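Local coordinates for beta-n-acetylhexosaminidase (Streptococcus pneumoniae, PDB 4AZI), which hydrolyses terminal beta-linked N-acetylglucosamine from glycans as a family 20 exo-beta-D-N-acetylglucosaminidase, at residues L24-S35 with E99-I109. The protein carries 2 engineered substitutions. Residues are numbered along the deposited sequence; the frame is centred on the assembly and turned at random.
Sequences LNQLKRIVDKAS and ELIEYAKSKDI
Leu100 enters as a knob between Leu24, Leu27, Lys28 and Val31, and this fit marks the tight, inward side of the contact. Its CD1 lies 3.8 Å from Leu27 CB and the same distance from Val31 CG2, while the Leu24 and Leu100 side chains slide past each other in opposite directions, Leu24 CD1 meeting Leu100 CB. With Val31 CG1 anti to the backbone N (chi1 162°), that methyl reaches Tyr103 CD2 at 3.8 Å, and both Val31 methyls also rest on Ala104. At the C-terminal end of the two segments, Ile109 CD1 comes 3.9 Å from Ser35 CA. Helices 24-37 and 94-106 run nearly parallel, their local axes 17° apart and 10.0 Å at closest approach, as expected of neighbouring outer helices of the TIM barrel. Beneath them lies barrel strand 41-45, where Leu44 receives Leu27 and Leu100, and Val42 receives Val31 and Ile109. Ile109 N bonds back to Ala104 O and Asp108 N to Lys105 O, a Schellman motif with Asp108 at positive phi, after which the chain enters strand 110-117.

The outward side is polar and partly open to solvent: Glu99, Lys28, Tyr103, Asp32 and Lys107 all keep some exposure. The Lys28 chain lies across one face of the Tyr103 ring, at about a right angle to the tyrosine side chain, with CE 4.0 Å from the centroid; NZ forms a 2.8 Å salt bridge with Glu99 OE2, approaching from above the carboxylate plane. Tyr103 OH donates to the syn lone pair of Asp32 OD1 at 2.5 Å, which pins the hydroxyl end, OD1 lying at the ring edge. Looser is Lys107, whose NZ stays 4.0 Å from Asp32 OD1 and instead hydrogen-bonds Asn362.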
loop_
_atom_site.group_PDB
_atom_site.type_symbol
_atom_site.label_atom_id
_atom_site.label_comp_id
_atom_site.label_asym_id
_atom_site.label_seq_id
_atom_site.Cartn_x
_atom_site.Cartn_y
_atom_site.Cartn_z
ATOM N N LEU A 24 -14.451 7.651 -4.144
ATOM C CA LEU A 24 -13.431 8.683 -4.304
ATOM C C LEU A 24 -13.478 9.726 -3.181
ATOM O O LEU A 24 -12.436 10.109 -2.659
ATOM C CB LEU A 24 -13.507 9.335 -5.696
ATOM C CG LEU A 24 -12.676 10.591 -5.986
ATOM C CD1 LEU A 24 -11.175 10.333 -5.898
ATOM C CD2 LEU A 24 -13.056 11.159 -7.349
ATOM N N ASN A 25 -14.673 10.178 -2.801
ATOM C CA ASN A 25 -14.788 11.131 -1.696
ATOM C C ASN A 25 -14.286 10.586 -0.359
ATOM O O ASN A 25 -13.708 11.329 0.433
ATOM C CB ASN A 25 -16.215 11.673 -1.561
ATOM C CG ASN A 25 -16.532 12.734 -2.603
ATOM O OD1 ASN A 25 -15.636 13.408 -3.112
ATOM N ND2 ASN A 25 -17.811 12.881 -2.934
ATOM N N GLN A 26 -14.495 9.292 -0.112
ATOM C CA GLN A 26 -13.988 8.670 1.104
ATOM C C GLN A 26 -12.461 8.705 1.121
ATOM O O GLN A 26 -11.861 8.990 2.154
ATOM C CB GLN A 26 -14.511 7.239 1.261
ATOM C CG GLN A 26 -15.933 7.164 1.801
ATOM C CD GLN A 26 -16.514 5.761 1.750
ATOM O OE1 GLN A 26 -16.273 5.010 0.810
ATOM N NE2 GLN A 26 -17.297 5.408 2.765
ATOM N N LEU A 27 -11.848 8.450 -0.032
ATOM C CA LEU A 27 -10.390 8.411 -0.136
ATOM C C LEU A 27 -9.775 9.807 -0.057
ATOM O O LEU A 27 -8.737 9.990 0.582
ATOM C CB LEU A 27 -9.960 7.655 -1.393
ATOM C CG LEU A 27 -10.479 6.206 -1.424
ATOM C CD1 LEU A 27 -10.385 5.592 -2.813
ATOM C CD2 LEU A 27 -9.775 5.335 -0.391
ATOM N N LYS A 28 -10.445 10.788 -0.662
ATOM C CA LYS A 28 -10.045 12.193 -0.543
ATOM C C LYS A 28 -10.016 12.628 0.923
ATOM O O LYS A 28 -9.079 13.299 1.344
ATOM C CB LYS A 28 -10.977 13.109 -1.350
ATOM C CG LYS A 28 -10.719 13.143 -2.853
ATOM C CD LYS A 28 -11.769 13.996 -3.566
ATOM C CE LYS A 28 -11.157 14.872 -4.648
ATOM N NZ LYS A 28 -12.136 15.802 -5.304
ATOM N N ARG A 29 -11.035 12.245 1.694
ATOM C CA ARG A 29 -11.076 12.524 3.136
ATOM C C ARG A 29 -9.913 11.902 3.919
ATOM O O ARG A 29 -9.378 12.517 4.848
ATOM C CB ARG A 29 -12.395 12.054 3.739
ATOM C CG ARG A 29 -13.579 12.938 3.403
ATOM C CD ARG A 29 -14.465 13.086 4.620
ATOM N NE ARG A 29 -13.882 14.028 5.584
ATOM C CZ ARG A 29 -14.309 14.212 6.831
ATOM N NH1 ARG A 29 -15.336 13.517 7.305
ATOM N NH2 ARG A 29 -13.706 15.099 7.612
ATOM N N ILE A 30 -9.549 10.674 3.555
ATOM C CA ILE A 30 -8.351 10.018 4.094
ATOM C C ILE A 30 -7.082 10.825 3.768
ATOM O O ILE A 30 -6.249 11.053 4.647
ATOM C CB ILE A 30 -8.234 8.556 3.584
ATOM C CG1 ILE A 30 -9.316 7.682 4.238
ATOM C CG2 ILE A 30 -6.828 7.992 3.821
ATOM C CD1 ILE A 30 -9.562 6.357 3.546
ATOM N N VAL A 31 -6.954 11.254 2.508
ATOM C CA VAL A 31 -5.863 12.136 2.054
ATOM C C VAL A 31 -5.788 13.410 2.912
ATOM O O VAL A 31 -4.712 13.782 3.390
ATOM C CB VAL A 31 -6.033 12.515 0.554
ATOM C CG1 VAL A 31 -5.196 13.734 0.186
ATOM C CG2 VAL A 31 -5.678 11.339 -0.344
ATOM N N ASP A 32 -6.948 14.045 3.100
ATOM C CA ASP A 32 -7.120 15.227 3.960
ATOM C C ASP A 32 -6.622 14.999 5.376
ATOM O O ASP A 32 -5.863 15.807 5.915
ATOM C CB ASP A 32 -8.605 15.611 4.052
ATOM C CG ASP A 32 -9.136 16.228 2.781
ATOM O OD1 ASP A 32 -8.331 16.552 1.885
ATOM O OD2 ASP A 32 -10.372 16.402 2.694
ATOM N N LYS A 33 -7.084 13.905 5.983
ATOM C CA LYS A 33 -6.691 13.547 7.336
ATOM C C LYS A 33 -5.210 13.223 7.419
ATOM O O LYS A 33 -4.568 13.571 8.400
ATOM C CB LYS A 33 -7.517 12.369 7.861
ATOM C CG LYS A 33 -7.457 12.201 9.370
ATOM C CD LYS A 33 -8.071 13.400 10.081
ATOM C CE LYS A 33 -7.947 13.284 11.588
ATOM N NZ LYS A 33 -8.493 14.497 12.273
ATOM N N ALA A 34 -4.676 12.560 6.395
ATOM C CA ALA A 34 -3.238 12.271 6.338
ATOM C C ALA A 34 -2.420 13.556 6.233
ATOM O O ALA A 34 -1.404 13.710 6.904
ATOM C CB ALA A 34 -2.921 11.336 5.184
ATOM N N SER A 35 -2.883 14.481 5.397
ATOM C CA SER A 35 -2.215 15.768 5.213
ATOM C C SER A 35 -2.186 16.612 6.490
ATOM O O SER A 35 -1.194 17.289 6.764
ATOM C CB SER A 35 -2.869 16.563 4.086
ATOM O OG SER A 35 -2.220 17.812 3.944
ATOM N N GLU A 99 -7.791 11.790 -10.464
ATOM C CA GLU A 99 -8.181 12.897 -9.584
ATOM C C GLU A 99 -7.655 12.742 -8.153
ATOM O O GLU A 99 -7.254 13.728 -7.538
ATOM C CB GLU A 99 -9.707 13.077 -9.569
ATOM C CG GLU A 99 -10.203 14.098 -8.545
ATOM C CD GLU A 99 -11.651 14.532 -8.751
ATOM O OE1 GLU A 99 -12.359 13.920 -9.579
ATOM O OE2 GLU A 99 -12.079 15.495 -8.085
ATOM N N LEU A 100 -7.669 11.518 -7.622
ATOM C CA LEU A 100 -7.151 11.270 -6.267
ATOM C C LEU A 100 -5.654 11.576 -6.192
ATOM O O LEU A 100 -5.187 12.226 -5.254
ATOM C CB LEU A 100 -7.443 9.829 -5.813
ATOM C CG LEU A 100 -6.989 9.395 -4.413
ATOM C CD1 LEU A 100 -7.770 10.111 -3.308
ATOM C CD2 LEU A 100 -7.139 7.888 -4.274
ATOM N N ILE A 101 -4.915 11.111 -7.193
ATOM C CA ILE A 101 -3.481 11.365 -7.296
ATOM C C ILE A 101 -3.148 12.863 -7.413
ATOM O O ILE A 101 -2.296 13.363 -6.685
ATOM C CB ILE A 101 -2.861 10.551 -8.449
ATOM C CG1 ILE A 101 -3.036 9.045 -8.171
ATOM C CG2 ILE A 101 -1.387 10.915 -8.635
ATOM C CD1 ILE A 101 -2.528 8.132 -9.271
ATOM N N GLU A 102 -3.824 13.577 -8.313
ATOM C CA GLU A 102 -3.660 15.030 -8.420
ATOM C C GLU A 102 -3.985 15.715 -7.096
ATOM O O GLU A 102 -3.228 16.576 -6.636
ATOM C CB GLU A 102 -4.576 15.627 -9.497
ATOM C CG GLU A 102 -4.642 14.865 -10.805
ATOM C CD GLU A 102 -4.160 15.661 -11.999
ATOM O OE1 GLU A 102 -3.092 16.305 -11.903
ATOM O OE2 GLU A 102 -4.853 15.628 -13.044
ATOM N N TYR A 103 -5.125 15.339 -6.505
ATOM C CA TYR A 103 -5.615 15.938 -5.251
ATOM C C TYR A 103 -4.628 15.733 -4.112
ATOM O O TYR A 103 -4.312 16.674 -3.370
ATOM C CB TYR A 103 -6.977 15.345 -4.873
ATOM C CG TYR A 103 -7.604 15.921 -3.621
ATOM C CD1 TYR A 103 -8.318 17.117 -3.665
ATOM C CD2 TYR A 103 -7.501 15.258 -2.391
ATOM C CE1 TYR A 103 -8.903 17.646 -2.520
ATOM C CE2 TYR A 103 -8.079 15.782 -1.240
ATOM C CZ TYR A 103 -8.783 16.977 -1.312
ATOM O OH TYR A 103 -9.367 17.513 -0.184
ATOM N N ALA A 104 -4.147 14.496 -3.982
ATOM C CA ALA A 104 -3.123 14.159 -3.003
ATOM C C ALA A 104 -1.849 14.970 -3.256
ATOM O O ALA A 104 -1.240 15.483 -2.309
ATOM C CB ALA A 104 -2.835 12.666 -3.015
ATOM N N LYS A 105 -1.474 15.108 -4.530
ATOM C CA LYS A 105 -0.241 15.820 -4.903
ATOM C C LYS A 105 -0.287 17.277 -4.428
ATOM O O LYS A 105 0.705 17.785 -3.912
ATOM C CB LYS A 105 0.024 15.729 -6.412
ATOM C CG LYS A 105 1.435 16.144 -6.843
ATOM C CD LYS A 105 1.579 16.138 -8.357
ATOM C CE LYS A 105 2.754 17.004 -8.774
ATOM N NZ LYS A 105 2.872 17.144 -10.247
ATOM N N SER A 106 -1.458 17.914 -4.555
ATOM C CA SER A 106 -1.659 19.308 -4.130
ATOM C C SER A 106 -1.462 19.502 -2.621
ATOM O O SER A 106 -1.225 20.614 -2.146
ATOM C CB SER A 106 -3.047 19.817 -4.556
ATOM O OG SER A 106 -4.075 19.267 -3.750
ATOM N N LYS A 107 -1.562 18.407 -1.877
ATOM C CA LYS A 107 -1.329 18.429 -0.444
ATOM C C LYS A 107 -0.026 17.717 -0.054
ATOM O O LYS A 107 0.147 17.329 1.105
ATOM C CB LYS A 107 -2.529 17.825 0.282
ATOM C CG LYS A 107 -3.761 18.720 0.244
ATOM C CD LYS A 107 -5.012 17.952 0.625
ATOM C CE LYS A 107 -6.259 18.799 0.412
ATOM N NZ LYS A 107 -6.282 19.956 1.346
ATOM N N ASP A 108 0.884 17.569 -1.027
ATOM C CA ASP A 108 2.187 16.906 -0.845
ATOM C C ASP A 108 2.044 15.493 -0.244
ATOM O O ASP A 108 2.848 15.065 0.580
ATOM C CB ASP A 108 3.149 17.778 -0.003
ATOM C CG ASP A 108 3.530 19.096 -0.693
ATOM O OD1 ASP A 108 3.652 19.131 -1.937
ATOM O OD2 ASP A 108 3.726 20.101 0.023
ATOM N N ILE A 109 0.996 14.790 -0.660
ATOM C CA ILE A 109 0.755 13.401 -0.280
ATOM C C ILE A 109 0.980 12.553 -1.533
ATOM O O ILE A 109 0.378 12.806 -2.574
ATOM C CB ILE A 109 -0.693 13.196 0.253
ATOM C CG1 ILE A 109 -0.946 13.976 1.559
ATOM C CG2 ILE A 109 -1.023 11.720 0.441
ATOM C CD1 ILE A 109 -0.023 13.645 2.721
#